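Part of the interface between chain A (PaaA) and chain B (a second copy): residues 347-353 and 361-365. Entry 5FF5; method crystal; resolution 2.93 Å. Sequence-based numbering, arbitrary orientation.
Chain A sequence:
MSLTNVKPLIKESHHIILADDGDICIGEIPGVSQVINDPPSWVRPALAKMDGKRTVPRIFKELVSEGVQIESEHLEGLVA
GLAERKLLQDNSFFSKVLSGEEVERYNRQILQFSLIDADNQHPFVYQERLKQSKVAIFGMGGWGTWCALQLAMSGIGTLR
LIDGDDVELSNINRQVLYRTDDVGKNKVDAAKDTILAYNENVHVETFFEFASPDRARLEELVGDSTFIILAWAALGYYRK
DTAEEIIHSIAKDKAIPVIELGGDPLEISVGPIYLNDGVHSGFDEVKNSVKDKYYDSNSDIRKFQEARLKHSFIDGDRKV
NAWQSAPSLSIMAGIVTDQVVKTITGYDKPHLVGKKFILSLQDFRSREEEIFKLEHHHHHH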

# COMPACT_ATOMS: atom_id res chain seq x y z
N TYR A 347 -13.51 -9.58 -10.83
CA TYR A 347 -13.01 -10.85 -10.30
C TYR A 347 -13.52 -11.04 -8.89
O TYR A 347 -13.53 -12.14 -8.40
CB TYR A 347 -11.49 -10.88 -10.32
CG TYR A 347 -10.84 -10.25 -9.11
CD1 TYR A 347 -10.58 -8.89 -9.06
CD2 TYR A 347 -10.49 -11.01 -8.02
CE1 TYR A 347 -10.00 -8.31 -7.95
CE2 TYR A 347 -9.91 -10.44 -6.91
CZ TYR A 347 -9.67 -9.10 -6.87
OH TYR A 347 -9.07 -8.56 -5.74
N ASP A 348 -13.96 -9.97 -8.25
CA ASP A 348 -14.46 -9.97 -6.87
C ASP A 348 -15.32 -8.73 -6.69
O ASP A 348 -15.09 -7.74 -7.35
CB ASP A 348 -13.30 -9.95 -5.86
CG ASP A 348 -13.76 -10.06 -4.39
OD1 ASP A 348 -14.90 -10.49 -4.10
OD2 ASP A 348 -12.99 -9.63 -3.50
N LYS A 349 -16.27 -8.77 -5.76
CA LYS A 349 -17.21 -7.67 -5.61
C LYS A 349 -16.65 -6.49 -4.78
O LYS A 349 -15.95 -6.68 -3.80
CB LYS A 349 -18.50 -8.22 -5.02
CG LYS A 349 -19.08 -9.34 -5.93
CD LYS A 349 -18.91 -8.97 -7.44
CE LYS A 349 -19.61 -9.92 -8.45
NZ LYS A 349 -19.40 -9.51 -9.90
N PRO A 350 -16.95 -5.26 -5.20
CA PRO A 350 -16.40 -4.12 -4.47
C PRO A 350 -17.35 -3.61 -3.41
O PRO A 350 -18.53 -3.40 -3.67
CB PRO A 350 -16.20 -3.05 -5.55
CG PRO A 350 -17.17 -3.41 -6.64
CD PRO A 350 -17.72 -4.81 -6.37
N HIS A 351 -16.83 -3.46 -2.21
CA HIS A 351 -17.59 -2.91 -1.12
C HIS A 351 -18.08 -1.48 -1.38
O HIS A 351 -19.27 -1.17 -1.20
CB HIS A 351 -16.77 -2.93 0.14
CG HIS A 351 -17.59 -2.96 1.38
ND1 HIS A 351 -18.60 -3.87 1.58
CD2 HIS A 351 -17.56 -2.17 2.48
CE1 HIS A 351 -19.15 -3.66 2.76
NE2 HIS A 351 -18.55 -2.63 3.32
N LEU A 352 -17.17 -0.61 -1.82
CA LEU A 352 -17.39 0.84 -1.78
C LEU A 352 -18.47 1.42 -2.69
O LEU A 352 -18.74 2.62 -2.64
CB LEU A 352 -16.07 1.54 -2.10
CG LEU A 352 -15.40 2.07 -0.85
CD1 LEU A 352 -15.45 0.99 0.20
CD2 LEU A 352 -13.96 2.48 -1.14
N VAL A 353 -19.13 0.58 -3.49
CA VAL A 353 -20.22 1.09 -4.32
C VAL A 353 -21.29 1.66 -3.40
O VAL A 353 -21.90 0.94 -2.61
CB VAL A 353 -20.81 0.00 -5.22
CG1 VAL A 353 -22.07 0.53 -5.88
CG2 VAL A 353 -19.81 -0.41 -6.28
N LEU B 361 -10.01 -6.70 3.26
CA LEU B 361 -10.05 -5.79 2.11
C LEU B 361 -11.25 -6.09 1.23
O LEU B 361 -11.43 -5.47 0.19
CB LEU B 361 -8.79 -5.88 1.26
CG LEU B 361 -7.46 -5.50 1.88
CD1 LEU B 361 -6.41 -5.43 0.79
CD2 LEU B 361 -7.55 -4.22 2.70
N GLN B 362 -12.09 -7.03 1.66
CA GLN B 362 -13.29 -7.37 0.91
C GLN B 362 -14.50 -6.55 1.37
O GLN B 362 -15.12 -5.88 0.56
CB GLN B 362 -13.57 -8.87 1.03
CG GLN B 362 -12.56 -9.71 0.31
CD GLN B 362 -12.83 -11.20 0.44
OE1 GLN B 362 -12.41 -11.84 1.41
NE2 GLN B 362 -13.53 -11.76 -0.53
N ASP B 363 -14.80 -6.60 2.67
CA ASP B 363 -15.95 -5.90 3.25
C ASP B 363 -15.56 -4.88 4.31
O ASP B 363 -16.42 -4.38 5.02
CB ASP B 363 -16.97 -6.90 3.85
CG ASP B 363 -16.34 -7.89 4.89
OD1 ASP B 363 -15.42 -7.53 5.67
OD2 ASP B 363 -16.83 -9.05 4.95
N PHE B 364 -14.27 -4.62 4.44
CA PHE B 364 -13.75 -3.56 5.30
C PHE B 364 -14.19 -3.61 6.75
O PHE B 364 -14.28 -2.57 7.41
CB PHE B 364 -14.10 -2.19 4.72
CG PHE B 364 -13.31 -1.86 3.52
CD1 PHE B 364 -12.02 -1.39 3.64
CD2 PHE B 364 -13.81 -2.10 2.25
CE1 PHE B 364 -11.25 -1.14 2.53
CE2 PHE B 364 -13.04 -1.86 1.13
CZ PHE B 364 -11.77 -1.38 1.27
N ARG B 365 -14.46 -4.81 7.27
CA ARG B 365 -14.58 -4.94 8.71
C ARG B 365 -13.20 -5.17 9.31
O ARG B 365 -12.34 -5.81 8.71
CB ARG B 365 -15.55 -6.03 9.11
CG ARG B 365 -16.96 -5.72 8.66
CD ARG B 365 -17.90 -6.82 9.05
NE ARG B 365 -17.29 -8.13 8.87
CZ ARG B 365 -17.91 -9.27 9.19
NH1 ARG B 365 -19.14 -9.21 9.68
NH2 ARG B 365 -17.29 -10.44 9.03

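Neither stretch is a regular helix or strand, so this contact is made by two loops without a repeating backbone register. They come nearest at H351(A) and D363(B), whose CA atoms lie 5.5 Å apart. F364(B) has positive phi (55/30), which turns the chain just after this closest point. No hydrogen bond crosses between the stretches; shape and packing carry the contact, and 277 Å² is buried in all, both sides summed.

H351(A) is the hub. Its CA-to-CB bond points toward chain B, and with chi1 at -155° (t) and chi2 at 51° the imidazole lies flat against the backbone of D363(B). The CA of D363(B) sits 3.8 Å from the centroid of the H351(A) ring, 13° off the ring normal, a CH-pi contact over the face. The carbonyl O of D363(B) lies over a face too, 3.2 Å from NE2 of H351(A), but the angle is too poor for a hydrogen bond: the oxygen meets the flat of the ring rather than lying in its plane. A flat ring suits this place because it can lie close along a main chain. The CB of H351(A) contributes as well, 3.4 Å from O of Q362(B) and 3.7 Å from CD2 of F364(B), near the plane of the phenyl ring at its edge.

F364(B) supplies the apolar part. Its CA-to-CB bond points toward chain A, and its CE2 reaches 3.8 Å from CD1 of L352(A). That leucine starts sideways, but its end comes nearer, bringing a methyl group to the phenyl ring. Both residues are buried, as befits side chains with no polar group to satisfy. The rings of H351(A) and F364(B) are an oblique pair, centroids 5.9 Å apart and planes at 34°, neighbours rather than a stack.

The polar side chains meet without a hydrogen bond. Q362(B) leaves its CA sideways, yet its extended chi2 (179°) helps carry the amide to chain A, where NE2 lies 3.7 Å from OD2 of D348(A), too far for a hydrogen bond. The buried D348(A) is satisfied in other ways: OD2 is hydrogen-bonded elsewhere in the structure, and OD1 accepts a weak bond from N of K349(A) at 2.8 Å. The carboxylate of D363(B) serves its own loop, with OD1 accepting a hydrogen bond from N of R365(B) at 3.3 Å, while its backbone meets the histidine. The rule here is economical: the two carboxylates find their partners outside the contact, and the ring packs on main chain.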